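Local coordinates for protein fumarylacetoacetate hydrolase (Burkholderia xenovorans, PDB 5TI1) that probably hydrolyses fumarylacetoacetate to fumarate and acetoacetate, the last step of phenylalanine and tyrosine breakdown, in a site that holds a magnesium ion, at residues B[194-206]-B[432-444]. Residues are numbered along the deposited sequence; the frame is centred on the assembly and turned at random.
Sequences VVSGTPVRRPNGQ and FGVCAGEILPALK
Val-200 and Leu-440 show how two parallel strands zip together: Val-200 N donates a hydrogen bond to Glu-438 O (3.0 Å), Leu-440 N donates to Val-200 O, and Arg-202 N to Leu-440 O. At the type II turn of 195-198, Gly-197 N meets Ala-436 O, while Ser-196, its OG anti to the backbone N (chi1 -179°), replaces a backbone acceptor: Ala-436 N points at OG (2.8 Å), which donates weakly to Val-434 O. Waters join Gly-197 O to Glu-438 N and Arg-202 O to Leu-443 N.

Past the last bridge, Arg-201 with Leu-440, side chains do most of the work. Arg-201 reaches forward from the ladder, bending at chi3 (-57°) to bring NH1 2.7 Å from Pro-441 O, in the carbonyl plane; Leu-443 CD2 lies over one guanidinium face and Leu-440 CB over the opposite one, both offset toward the rim. Asn-204 ND2 holds Leu-443 O (3.0 Å).

Apolar contacts fill in, Leu-440 CD1 beside Pro-199 CB (3.6 Å) and Ile-439 CD1 against Val-200 CB (3.8 Å). Arg-202 lays its aliphatic chain by Ala-442 CB, but its NE forms a salt bridge with Asp-413, and NH1 and NH2 bond to the carbonyls of Cys-220 and Ile-411.

Strand 429-440 sits between strands 200-207 and 416-424; polar side chains and water carry the pairing into the C-terminal tail where regular bridges stop.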
ATOM      1  N   VAL B 194     -12.735  -1.959   1.064  1.00 20.43           N
ATOM      2  CA  VAL B 194     -13.942  -1.568   1.774  1.00 28.13           C
ATOM      3  C   VAL B 194     -14.677  -2.816   2.242  1.00 26.02           C
ATOM      4  O   VAL B 194     -14.526  -3.901   1.680  1.00 23.96           O
ATOM      5  CB  VAL B 194     -14.871  -0.703   0.890  1.00 25.02           C
ATOM      6  CG1 VAL B 194     -14.131   0.540   0.420  1.00 24.40           C
ATOM      7  CG2 VAL B 194     -15.352  -1.516  -0.302  1.00 20.98           C
ATOM      8  N   VAL B 195     -15.520  -2.635   3.264  1.00 21.69           N
ATOM      9  CA  VAL B 195     -16.240  -3.754   3.860  1.00 22.95           C
ATOM     10  C   VAL B 195     -17.474  -4.102   3.028  1.00 25.86           C
ATOM     11  O   VAL B 195     -18.026  -3.275   2.302  1.00 27.47           O
ATOM     12  CB  VAL B 195     -16.622  -3.453   5.325  1.00 25.97           C
ATOM     13  CG1 VAL B 195     -17.769  -2.448   5.387  1.00 22.75           C
ATOM     14  CG2 VAL B 195     -16.984  -4.755   6.083  1.00 24.13           C
ATOM     15  N   SER B 196     -17.910  -5.359   3.163  1.00 27.72           N
ATOM     16  CA  SER B 196     -19.110  -5.865   2.507  1.00 24.78           C
ATOM     17  C   SER B 196     -20.292  -4.918   2.689  1.00 25.18           C
ATOM     18  O   SER B 196     -20.517  -4.374   3.774  1.00 27.20           O
ATOM     19  CB  SER B 196     -19.448  -7.247   3.079  1.00 28.79           C
ATOM     20  OG  SER B 196     -20.594  -7.806   2.468  1.00 30.00           O
ATOM     21  N   GLY B 197     -21.047  -4.714   1.605  1.00 26.02           N
ATOM     22  CA  GLY B 197     -22.181  -3.810   1.580  1.00 25.69           C
ATOM     23  C   GLY B 197     -21.892  -2.454   0.968  1.00 27.89           C
ATOM     24  O   GLY B 197     -22.832  -1.735   0.607  1.00 31.92           O
ATOM     25  N   THR B 198     -20.633  -2.089   0.838  1.00 25.23           N
ATOM     26  CA  THR B 198     -20.287  -0.797   0.262  1.00 22.28           C
ATOM     27  C   THR B 198     -20.614  -0.823  -1.219  1.00 24.02           C
ATOM     28  O   THR B 198     -20.147  -1.724  -1.927  1.00 22.99           O
ATOM     29  CB  THR B 198     -18.799  -0.483   0.459  1.00 21.61           C
ATOM     30  OG1 THR B 198     -18.441  -0.658   1.840  1.00 22.10           O
ATOM     31  CG2 THR B 198     -18.512   0.931   0.026  1.00 20.94           C
ATOM     32  N   PRO B 199     -21.425   0.104  -1.725  1.00 23.33           N
ATOM     33  CA  PRO B 199     -21.651   0.167  -3.171  1.00 24.44           C
ATOM     34  C   PRO B 199     -20.369   0.519  -3.906  1.00 22.02           C
ATOM     35  O   PRO B 199     -19.505   1.238  -3.394  1.00 22.07           O
ATOM     36  CB  PRO B 199     -22.704   1.275  -3.323  1.00 29.61           C
ATOM     37  CG  PRO B 199     -22.562   2.105  -2.107  1.00 32.33           C
ATOM     38  CD  PRO B 199     -22.150   1.157  -0.999  1.00 27.61           C
ATOM     39  N   VAL B 200     -20.252   0.011  -5.125  1.00 22.63           N
ATOM     40  CA  VAL B 200     -19.045   0.164  -5.923  1.00 22.16           C
ATOM     41  C   VAL B 200     -19.418   0.875  -7.205  1.00 23.08           C
ATOM     42  O   VAL B 200     -20.268   0.394  -7.965  1.00 24.17           O
ATOM     43  CB  VAL B 200     -18.390  -1.188  -6.234  1.00 27.82           C
ATOM     44  CG1 VAL B 200     -17.221  -0.983  -7.184  1.00 22.51           C
ATOM     45  CG2 VAL B 200     -17.934  -1.856  -4.944  1.00 24.31           C
ATOM     46  N   ARG B 201     -18.780   2.001  -7.466  1.00 23.46           N
ATOM     47  CA  ARG B 201     -19.165   2.781  -8.629  1.00 22.13           C
ATOM     48  C   ARG B 201     -18.355   2.330  -9.828  1.00 22.55           C
ATOM     49  O   ARG B 201     -17.123   2.205  -9.741  1.00 25.65           O
ATOM     50  CB  ARG B 201     -18.979   4.276  -8.407  1.00 21.62           C
ATOM     51  CG  ARG B 201     -19.561   5.041  -9.595  1.00 35.93           C
ATOM     52  CD  ARG B 201     -19.731   6.512  -9.353  1.00 33.05           C
ATOM     53  NE  ARG B 201     -20.564   6.843  -8.194  1.00 34.97           N
ATOM     54  CZ  ARG B 201     -21.888   6.987  -8.210  1.00 31.75           C
ATOM     55  NH1 ARG B 201     -22.583   6.795  -9.328  1.00 34.56           N
ATOM     56  NH2 ARG B 201     -22.522   7.306  -7.091  1.00 24.81           N
ATOM     57  N   ARG B 202     -19.051   2.069 -10.934  1.00 23.28           N
ATOM     58  CA  ARG B 202     -18.398   1.723 -12.183  1.00 29.03           C
ATOM     59  C   ARG B 202     -17.382   2.807 -12.524  1.00 27.45           C
ATOM     60  O   ARG B 202     -17.750   3.992 -12.591  1.00 28.95           O
ATOM     61  CB  ARG B 202     -19.413   1.576 -13.316  1.00 34.87           C
ATOM     62  CG  ARG B 202     -18.798   1.289 -14.696  1.00 25.55           C
ATOM     63  CD  ARG B 202     -19.885   1.174 -15.784  1.00 29.49           C
ATOM     64  NE  ARG B 202     -20.881   0.154 -15.459  1.00 32.54           N
ATOM     65  CZ  ARG B 202     -20.747  -1.139 -15.740  1.00 36.99           C
ATOM     66  NH1 ARG B 202     -19.661  -1.573 -16.368  1.00 27.98           N
ATOM     67  NH2 ARG B 202     -21.701  -2.007 -15.390  1.00 28.00           N
ATOM     68  N   PRO B 203     -16.114   2.460 -12.710  1.00 23.50           N
ATOM     69  CA  PRO B 203     -15.102   3.482 -13.003  1.00 23.24           C
ATOM     70  C   PRO B 203     -15.172   3.977 -14.437  1.00 29.59           C
ATOM     71  O   PRO B 203     -15.480   3.225 -15.363  1.00 30.71           O
ATOM     72  CB  PRO B 203     -13.781   2.745 -12.743  1.00 23.62           C
ATOM     73  CG  PRO B 203     -14.115   1.272 -12.961  1.00 27.18           C
ATOM     74  CD  PRO B 203     -15.527   1.128 -12.464  1.00 23.69           C
ATOM     75  N   ASN B 204     -14.906   5.269 -14.613  1.00 29.50           N
ATOM     76  CA  ASN B 204     -14.481   5.777 -15.905  1.00 30.29           C
ATOM     77  C   ASN B 204     -12.966   5.639 -16.020  1.00 27.17           C
ATOM     78  O   ASN B 204     -12.264   5.496 -15.022  1.00 25.89           O
ATOM     79  CB  ASN B 204     -14.884   7.238 -16.081  1.00 28.19           C
ATOM     80  CG  ASN B 204     -16.385   7.426 -16.113  1.00 31.65           C
ATOM     81  OD1 ASN B 204     -17.094   6.746 -16.846  1.00 30.06           O
ATOM     82  ND2 ASN B 204     -16.877   8.337 -15.293  1.00 33.19           N
ATOM     83  N   GLY B 205     -12.467   5.685 -17.248  1.00 29.82           N
ATOM     84  CA  GLY B 205     -11.031   5.601 -17.456  1.00 26.06           C
ATOM     85  C   GLY B 205     -10.709   5.612 -18.931  1.00 31.46           C
ATOM     86  O   GLY B 205     -11.587   5.808 -19.772  1.00 35.97           O
ATOM     87  N   GLN B 206      -9.432   5.393 -19.238  1.00 31.05           N
ATOM     88  CA  GLN B 206      -8.992   5.316 -20.625  1.00 29.81           C
ATOM     89  C   GLN B 206      -9.273   3.928 -21.181  1.00 29.36           C
ATOM     90  O   GLN B 206      -8.906   2.919 -20.570  1.00 34.82           O
ATOM     91  CB  GLN B 206      -7.499   5.638 -20.747  1.00 33.17           C
ATOM     92  CG  GLN B 206      -7.120   7.041 -20.299  1.00 33.42           C
ATOM     93  CD  GLN B 206      -5.796   7.514 -20.883  1.00 37.83           C
ATOM     94  OE1 GLN B 206      -5.324   6.994 -21.900  1.00 34.38           O
ATOM     95  NE2 GLN B 206      -5.192   8.514 -20.239  1.00 28.22           N
ATOM     96  N   PHE B 432     -17.799 -18.023   6.549  1.00 38.14           N
ATOM     97  CA  PHE B 432     -17.182 -16.710   6.398  1.00 41.73           C
ATOM     98  C   PHE B 432     -18.186 -15.567   6.279  1.00 44.71           C
ATOM     99  O   PHE B 432     -17.773 -14.404   6.154  1.00 44.56           O
ATOM    100  CB  PHE B 432     -16.259 -16.715   5.175  1.00 33.57           C
ATOM    101  CG  PHE B 432     -14.950 -17.405   5.407  1.00 33.87           C
ATOM    102  CD1 PHE B 432     -14.869 -18.784   5.393  1.00 35.42           C
ATOM    103  CD2 PHE B 432     -13.792 -16.668   5.624  1.00 32.67           C
ATOM    104  CE1 PHE B 432     -13.664 -19.422   5.596  1.00 42.24           C
ATOM    105  CE2 PHE B 432     -12.577 -17.304   5.835  1.00 32.98           C
ATOM    106  CZ  PHE B 432     -12.514 -18.674   5.818  1.00 36.31           C
ATOM    107  N   GLY B 433     -19.486 -15.850   6.323  1.00 34.31           N
ATOM    108  CA  GLY B 433     -20.407 -14.756   6.054  1.00 33.52           C
ATOM    109  C   GLY B 433     -20.393 -14.401   4.575  1.00 34.60           C
ATOM    110  O   GLY B 433     -20.163 -15.248   3.705  1.00 33.37           O
ATOM    111  N   VAL B 434     -20.640 -13.126   4.274  1.00 31.62           N
ATOM    112  CA  VAL B 434     -20.743 -12.715   2.882  1.00 32.87           C
ATOM    113  C   VAL B 434     -19.885 -11.488   2.624  1.00 33.54           C
ATOM    114  O   VAL B 434     -19.614 -10.674   3.514  1.00 28.75           O
ATOM    115  CB  VAL B 434     -22.203 -12.446   2.439  1.00 35.35           C
ATOM    116  CG1 VAL B 434     -23.052 -13.714   2.566  1.00 34.10           C
ATOM    117  CG2 VAL B 434     -22.810 -11.275   3.203  1.00 34.97           C
ATOM    118  N   CYS B 435     -19.460 -11.377   1.373  1.00 31.83           N
ATOM    119  CA  CYS B 435     -18.681 -10.271   0.848  1.00 27.76           C
ATOM    120  C   CYS B 435     -19.457  -9.740  -0.359  1.00 31.56           C
ATOM    121  O   CYS B 435     -19.302 -10.254  -1.470  1.00 28.18           O
ATOM    122  CB  CYS B 435     -17.286 -10.768   0.481  1.00 27.66           C
ATOM    123  SG  CYS B 435     -16.354  -9.652  -0.539  1.00 30.16           S
ATOM    124  N   ALA B 436     -20.301  -8.722  -0.141  1.00 27.12           N
ATOM    125  CA  ALA B 436     -21.236  -8.237  -1.152  1.00 27.11           C
ATOM    126  C   ALA B 436     -20.973  -6.790  -1.571  1.00 27.65           C
ATOM    127  O   ALA B 436     -20.532  -5.953  -0.780  1.00 25.22           O
ATOM    128  CB  ALA B 436     -22.692  -8.330  -0.653  1.00 27.78           C
ATOM    129  N   GLY B 437     -21.303  -6.493  -2.824  1.00 26.05           N
ATOM    130  CA  GLY B 437     -21.314  -5.124  -3.299  1.00 25.14           C
ATOM    131  C   GLY B 437     -22.256  -5.003  -4.468  1.00 26.12           C
ATOM    132  O   GLY B 437     -22.435  -5.951  -5.239  1.00 26.37           O
ATOM    133  N   GLU B 438     -22.860  -3.824  -4.607  1.00 26.93           N
ATOM    134  CA  GLU B 438     -23.793  -3.548  -5.690  1.00 27.11           C
ATOM    135  C   GLU B 438     -23.258  -2.381  -6.513  1.00 27.61           C
ATOM    136  O   GLU B 438     -22.752  -1.403  -5.960  1.00 33.68           O
ATOM    137  CB  GLU B 438     -25.191  -3.271  -5.127  1.00 25.79           C
ATOM    138  CG  GLU B 438     -26.263  -3.042  -6.180  1.00 37.70           C
ATOM    139  CD  GLU B 438     -27.673  -3.132  -5.609  1.00 35.63           C
ATOM    140  OE1 GLU B 438     -28.400  -2.128  -5.652  1.00 31.87           O
ATOM    141  OE2 GLU B 438     -28.046  -4.209  -5.105  1.00 37.35           O
ATOM    142  N   ILE B 439     -23.335  -2.499  -7.837  1.00 29.90           N
ATOM    143  CA  ILE B 439     -22.624  -1.595  -8.737  1.00 31.15           C
ATOM    144  C   ILE B 439     -23.466  -0.347  -8.999  1.00 33.01           C
ATOM    145  O   ILE B 439     -24.651  -0.439  -9.349  1.00 25.59           O
ATOM    146  CB  ILE B 439     -22.267  -2.301 -10.055  1.00 28.15           C
ATOM    147  CG1 ILE B 439     -21.343  -3.500  -9.788  1.00 25.82           C
ATOM    148  CG2 ILE B 439     -21.652  -1.305 -11.038  1.00 25.32           C
ATOM    149  CD1 ILE B 439     -20.145  -3.173  -8.939  1.00 24.97           C
ATOM    150  N   LEU B 440     -22.850   0.834  -8.818  1.00 23.92           N
ATOM    151  CA  LEU B 440     -23.478   2.105  -9.152  1.00 27.29           C
ATOM    152  C   LEU B 440     -23.073   2.545 -10.554  1.00 24.05           C
ATOM    153  O   LEU B 440     -21.954   2.260 -10.996  1.00 24.00           O
ATOM    154  CB  LEU B 440     -23.078   3.173  -8.146  1.00 23.00           C
ATOM    155  CG  LEU B 440     -23.386   2.796  -6.696  1.00 34.92           C
ATOM    156  CD1 LEU B 440     -23.002   3.930  -5.759  1.00 28.01           C
ATOM    157  CD2 LEU B 440     -24.863   2.437  -6.549  1.00 33.43           C
ATOM    158  N   PRO B 441     -23.972   3.222 -11.277  1.00 24.43           N
ATOM    159  CA  PRO B 441     -23.624   3.716 -12.613  1.00 27.85           C
ATOM    160  C   PRO B 441     -22.406   4.628 -12.564  1.00 31.34           C
ATOM    161  O   PRO B 441     -22.162   5.327 -11.580  1.00 26.48           O
ATOM    162  CB  PRO B 441     -24.877   4.490 -13.044  1.00 29.16           C
ATOM    163  CG  PRO B 441     -25.968   3.920 -12.229  1.00 34.73           C
ATOM    164  CD  PRO B 441     -25.363   3.541 -10.920  1.00 29.60           C
ATOM    165  N   ALA B 442     -21.635   4.604 -13.645  1.00 30.68           N
ATOM    166  CA  ALA B 442     -20.477   5.475 -13.732  1.00 29.38           C
ATOM    167  C   ALA B 442     -20.926   6.930 -13.711  1.00 33.73           C
ATOM    168  O   ALA B 442     -22.059   7.259 -14.073  1.00 29.23           O
ATOM    169  CB  ALA B 442     -19.673   5.185 -15.003  1.00 27.16           C
ATOM    170  N   LEU B 443     -20.027   7.800 -13.258  1.00 29.89           N
ATOM    171  CA  LEU B 443     -20.321   9.224 -13.213  1.00 35.52           C
ATOM    172  C   LEU B 443     -20.438   9.781 -14.623  1.00 39.47           C
ATOM    173  O   LEU B 443     -19.708   9.373 -15.533  1.00 36.40           O
ATOM    174  CB  LEU B 443     -19.235   9.967 -12.440  1.00 26.08           C
ATOM    175  CG  LEU B 443     -19.211   9.637 -10.949  1.00 33.53           C
ATOM    176  CD1 LEU B 443     -18.063  10.355 -10.244  1.00 39.29           C
ATOM    177  CD2 LEU B 443     -20.557   9.965 -10.314  1.00 36.83           C
ATOM    178  N   LYS B 444     -21.374  10.709 -14.795  1.00 36.84           N
ATOM    179  CA  LYS B 444     -21.684  11.291 -16.095  1.00 41.84           C
ATOM    180  C   LYS B 444     -21.427  12.795 -16.095  1.00 47.71           C
ATOM    181  O   LYS B 444     -21.220  13.418 -15.054  1.00 43.81           O
ATOM    182  CB  LYS B 444     -23.144  11.024 -16.474  1.00 47.12           C
ATOM    183  CG  LYS B 444     -23.510   9.556 -16.610  1.00 51.40           C
ATOM    184  CD  LYS B 444     -24.816   9.378 -17.383  1.00 57.09           C
ATOM    185  CE  LYS B 444     -25.970  10.136 -16.734  1.00 59.76           C
ATOM    186  NZ  LYS B 444     -27.179  10.138 -17.609  1.00 64.80           N
ATOM    187  OXT LYS B 444     -21.430  13.420 -17.150  1.00 53.91           O
TER
HETATM  188  O   HOH W   1     -23.454  -2.423  -2.220  1.00 17.45           O
HETATM  189  O   HOH W   2     -18.664  -3.863  -1.491  1.00 23.58           O
HETATM  190  O   HOH W   3     -17.622   6.717 -12.340  1.00 22.68           O
HETATM  191  O   HOH W   4     -19.341   7.805 -17.688  1.00 37.29           O